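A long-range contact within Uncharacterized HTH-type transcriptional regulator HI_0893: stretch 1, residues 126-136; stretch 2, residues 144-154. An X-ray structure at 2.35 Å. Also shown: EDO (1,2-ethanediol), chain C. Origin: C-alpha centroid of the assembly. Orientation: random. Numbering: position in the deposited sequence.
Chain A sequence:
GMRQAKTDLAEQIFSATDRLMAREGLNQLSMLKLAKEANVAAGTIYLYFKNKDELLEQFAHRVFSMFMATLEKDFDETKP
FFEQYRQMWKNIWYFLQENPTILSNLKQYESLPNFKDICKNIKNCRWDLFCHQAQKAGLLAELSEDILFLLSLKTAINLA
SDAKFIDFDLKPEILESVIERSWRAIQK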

# COMPACT_ATOMS: atom_id res chain seq x y z
N ARG A 126 -16.31 -0.07 -12.22
CA ARG A 126 -15.76 -0.55 -13.50
C ARG A 126 -14.95 -1.85 -13.34
O ARG A 126 -15.06 -2.75 -14.16
CB ARG A 126 -14.90 0.55 -14.16
CG ARG A 126 -14.18 0.17 -15.47
CD ARG A 126 -15.11 -0.46 -16.50
NE ARG A 126 -16.32 0.33 -16.75
CZ ARG A 126 -17.43 -0.12 -17.34
NH1 ARG A 126 -17.54 -1.39 -17.73
NH2 ARG A 126 -18.48 0.72 -17.53
N TRP A 127 -14.17 -1.96 -12.26
CA TRP A 127 -13.39 -3.16 -12.01
C TRP A 127 -14.28 -4.37 -11.86
O TRP A 127 -14.02 -5.42 -12.48
CB TRP A 127 -12.55 -3.04 -10.74
CG TRP A 127 -11.79 -4.29 -10.47
CD1 TRP A 127 -11.97 -5.14 -9.41
CD2 TRP A 127 -10.78 -4.87 -11.29
NE1 TRP A 127 -11.12 -6.22 -9.53
CE2 TRP A 127 -10.36 -6.06 -10.67
CE3 TRP A 127 -10.18 -4.50 -12.49
CZ2 TRP A 127 -9.39 -6.88 -11.22
CZ3 TRP A 127 -9.19 -5.32 -13.03
CH2 TRP A 127 -8.82 -6.49 -12.40
N ASP A 128 -15.30 -4.24 -11.01
CA ASP A 128 -16.24 -5.31 -10.74
C ASP A 128 -16.92 -5.74 -12.03
O ASP A 128 -16.99 -6.94 -12.32
CB ASP A 128 -17.31 -4.89 -9.69
CG ASP A 128 -16.76 -4.89 -8.22
OD1 ASP A 128 -15.61 -5.31 -7.96
OD2 ASP A 128 -17.52 -4.47 -7.32
N LEU A 129 -17.39 -4.75 -12.80
CA LEU A 129 -18.08 -4.99 -14.07
C LEU A 129 -17.18 -5.67 -15.07
O LEU A 129 -17.59 -6.61 -15.76
CB LEU A 129 -18.59 -3.69 -14.69
CG LEU A 129 -19.75 -2.92 -14.04
CD1 LEU A 129 -20.17 -1.74 -14.93
CD2 LEU A 129 -20.95 -3.81 -13.76
N PHE A 130 -15.95 -5.19 -15.16
CA PHE A 130 -14.98 -5.75 -16.07
C PHE A 130 -14.71 -7.22 -15.73
O PHE A 130 -14.68 -8.06 -16.62
CB PHE A 130 -13.69 -4.95 -16.02
CG PHE A 130 -12.52 -5.64 -16.66
CD1 PHE A 130 -12.32 -5.56 -18.03
CD2 PHE A 130 -11.60 -6.37 -15.89
CE1 PHE A 130 -11.25 -6.18 -18.64
CE2 PHE A 130 -10.49 -6.99 -16.50
CZ PHE A 130 -10.32 -6.90 -17.88
N CYS A 131 -14.51 -7.51 -14.45
CA CYS A 131 -14.31 -8.88 -13.97
C CYS A 131 -15.46 -9.76 -14.36
O CYS A 131 -15.23 -10.87 -14.80
CB CYS A 131 -14.11 -8.92 -12.46
SG CYS A 131 -12.49 -8.29 -11.96
N HIS A 132 -16.69 -9.26 -14.25
CA HIS A 132 -17.87 -10.05 -14.57
C HIS A 132 -17.91 -10.40 -16.07
O HIS A 132 -18.14 -11.56 -16.42
CB HIS A 132 -19.16 -9.32 -14.15
CG HIS A 132 -20.40 -10.15 -14.30
ND1 HIS A 132 -20.54 -11.41 -13.74
CD2 HIS A 132 -21.58 -9.89 -14.93
CE1 HIS A 132 -21.74 -11.89 -14.03
NE2 HIS A 132 -22.39 -10.99 -14.76
N GLN A 133 -17.67 -9.41 -16.93
CA GLN A 133 -17.70 -9.63 -18.39
C GLN A 133 -16.54 -10.53 -18.84
O GLN A 133 -16.75 -11.46 -19.63
CB GLN A 133 -17.65 -8.29 -19.16
CG GLN A 133 -18.92 -7.42 -19.06
CD GLN A 133 -20.20 -8.16 -19.51
OE1 GLN A 133 -21.27 -7.98 -18.93
NE2 GLN A 133 -20.07 -9.00 -20.55
N ALA A 134 -15.34 -10.25 -18.34
CA ALA A 134 -14.18 -11.06 -18.67
C ALA A 134 -14.30 -12.50 -18.12
O ALA A 134 -13.85 -13.44 -18.77
CB ALA A 134 -12.89 -10.38 -18.17
N GLN A 135 -14.91 -12.67 -16.95
CA GLN A 135 -15.15 -14.02 -16.39
C GLN A 135 -16.20 -14.77 -17.20
O GLN A 135 -16.01 -15.92 -17.51
CB GLN A 135 -15.58 -13.99 -14.92
CG GLN A 135 -14.42 -13.82 -13.96
CD GLN A 135 -14.87 -13.57 -12.52
OE1 GLN A 135 -16.00 -13.12 -12.27
NE2 GLN A 135 -13.99 -13.90 -11.57
N LYS A 136 -17.28 -14.07 -17.52
CA LYS A 136 -18.36 -14.56 -18.39
C LYS A 136 -17.83 -15.01 -19.75
O LYS A 136 -18.28 -16.02 -20.26
CB LYS A 136 -19.43 -13.45 -18.56
CG LYS A 136 -20.65 -13.78 -19.43
CD LYS A 136 -21.68 -12.62 -19.40
N SER A 144 -12.24 -14.08 -6.34
CA SER A 144 -13.10 -12.93 -6.06
C SER A 144 -12.51 -11.64 -6.65
O SER A 144 -11.34 -11.59 -6.98
CB SER A 144 -13.36 -12.78 -4.56
OG SER A 144 -12.21 -12.30 -3.92
N GLU A 145 -13.33 -10.61 -6.78
CA GLU A 145 -12.89 -9.40 -7.51
C GLU A 145 -11.76 -8.68 -6.80
O GLU A 145 -10.88 -8.14 -7.46
CB GLU A 145 -14.06 -8.44 -7.75
CG GLU A 145 -15.17 -9.01 -8.66
CD GLU A 145 -16.29 -9.75 -7.91
OE1 GLU A 145 -16.08 -10.14 -6.73
OE2 GLU A 145 -17.38 -9.95 -8.50
N ASP A 146 -11.75 -8.68 -5.46
CA ASP A 146 -10.67 -8.00 -4.73
C ASP A 146 -9.33 -8.71 -4.87
O ASP A 146 -8.33 -8.06 -5.08
CB ASP A 146 -10.99 -7.69 -3.25
CG ASP A 146 -11.45 -8.89 -2.47
OD1 ASP A 146 -11.18 -10.03 -2.88
OD2 ASP A 146 -12.11 -8.68 -1.41
N ILE A 147 -9.34 -10.05 -4.83
CA ILE A 147 -8.13 -10.83 -5.04
C ILE A 147 -7.58 -10.57 -6.43
O ILE A 147 -6.39 -10.28 -6.60
CB ILE A 147 -8.37 -12.35 -4.86
CG1 ILE A 147 -8.54 -12.69 -3.39
CG2 ILE A 147 -7.23 -13.12 -5.38
CD1 ILE A 147 -9.14 -14.06 -3.14
N LEU A 148 -8.45 -10.60 -7.43
CA LEU A 148 -8.02 -10.31 -8.78
C LEU A 148 -7.38 -8.93 -8.88
O LEU A 148 -6.31 -8.77 -9.47
CB LEU A 148 -9.20 -10.41 -9.75
CG LEU A 148 -9.79 -11.81 -9.98
CD1 LEU A 148 -11.05 -11.66 -10.81
CD2 LEU A 148 -8.77 -12.71 -10.67
N PHE A 149 -8.02 -7.93 -8.27
CA PHE A 149 -7.44 -6.60 -8.23
C PHE A 149 -6.06 -6.60 -7.59
O PHE A 149 -5.13 -6.05 -8.16
CB PHE A 149 -8.34 -5.65 -7.47
CG PHE A 149 -7.80 -4.23 -7.40
CD1 PHE A 149 -8.03 -3.34 -8.43
CD2 PHE A 149 -7.10 -3.79 -6.29
CE1 PHE A 149 -7.54 -2.04 -8.37
CE2 PHE A 149 -6.62 -2.47 -6.22
CZ PHE A 149 -6.85 -1.60 -7.26
N LEU A 150 -5.92 -7.25 -6.45
CA LEU A 150 -4.68 -7.22 -5.68
C LEU A 150 -3.54 -7.99 -6.35
O LEU A 150 -2.37 -7.75 -6.03
CB LEU A 150 -4.92 -7.71 -4.23
CG LEU A 150 -5.81 -6.78 -3.37
CD1 LEU A 150 -6.19 -7.47 -2.02
CD2 LEU A 150 -5.22 -5.33 -3.08
N LEU A 151 -3.88 -8.88 -7.29
CA LEU A 151 -2.91 -9.57 -8.16
C LEU A 151 -2.56 -8.79 -9.44
O LEU A 151 -1.61 -9.16 -10.11
CB LEU A 151 -3.43 -10.96 -8.58
CG LEU A 151 -3.53 -12.07 -7.55
CD1 LEU A 151 -4.12 -13.32 -8.17
CD2 LEU A 151 -2.18 -12.39 -6.92
N SER A 152 -3.33 -7.76 -9.79
CA SER A 152 -3.21 -7.15 -11.13
C SER A 152 -3.14 -5.60 -11.10
O SER A 152 -2.03 -5.02 -11.01
CB SER A 152 -4.34 -7.65 -12.02
OG SER A 152 -5.61 -7.31 -11.48
N LEU A 153 -4.29 -4.92 -11.12
CA LEU A 153 -4.28 -3.45 -11.16
C LEU A 153 -3.53 -2.86 -9.99
O LEU A 153 -2.99 -1.76 -10.11
CB LEU A 153 -5.68 -2.87 -11.15
CG LEU A 153 -6.28 -2.48 -12.47
CD1 LEU A 153 -7.56 -1.66 -12.20
CD2 LEU A 153 -5.28 -1.70 -13.27
N LYS A 154 -3.52 -3.56 -8.86
CA LYS A 154 -2.79 -3.10 -7.69
C LYS A 154 -1.37 -2.71 -8.01
O LYS A 154 -0.88 -1.80 -7.37
CB LYS A 154 -2.81 -4.16 -6.60
CG LYS A 154 -2.19 -3.77 -5.27
CD LYS A 154 -2.80 -2.53 -4.67
CE LYS A 154 -2.34 -2.33 -3.23
NZ LYS A 154 -2.86 -1.06 -2.64
C1 EDO C . -12.14 -4.22 -5.67
O1 EDO C . -11.05 -3.35 -5.35
C2 EDO C . -13.07 -4.37 -4.47
O2 EDO C . -14.23 -5.12 -4.86

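The indole of Trp127 reaches across to the neighbouring helix and donates a hydrogen bond to a main-chain carbonyl that is already in use: Trp127 NE1 lies 2.8 Å from Glu145 O, with a nearly linear N-H...O angle of 168°, while Glu145 O also accepts the helical bond from Phe149 N at 3.0 Å. The carbonyl lies near the plane of the ring, at its edge, as the direction of the N-H bond requires. A buried tryptophan thereby satisfies its one polar side-chain atom without needing a polar side chain opposite it.

The two helices cross at 100°, their axes approaching to 10.3 Å, and Trp127 bridges much of this gap; it has the largest area covered by the other stretch. Phe149 presents its edge to one face of the indole, the two planes inclined at 77° and the centroids of the phenyl and five-membered rings 5.4 Å apart. Elsewhere around the indole, Trp127 CZ2 packs 3.8 Å from Leu148 CB, and Trp127 CE3 lies 3.9 Å from Leu153 CD1. Ser152 OG comes within 3.4 Å of Trp127 CH2, but its hydrogen bond is directed to Leu148 O, 2.6 Å away, within its own stretch.

One turn further along the first helix, Cys131 continues the apolar packing, with Cys131 SG 3.8 Å from Leu148 CD1. The same methyl group meets Gln135 NE2 at 3.8 Å, so Leu148 touches residues on three successive turns. The aliphatic part of Glu145 also contributes: Glu145 CG lies 3.9 Å from Cys131 CB, and Glu145 CB is 3.5 Å from Asp128 OD1. An ethanediol, probably from the crystallisation liquor, borders the contact and makes a weak hydrogen bond from EDO O2 to Asp128 OD1 at 3.4 Å.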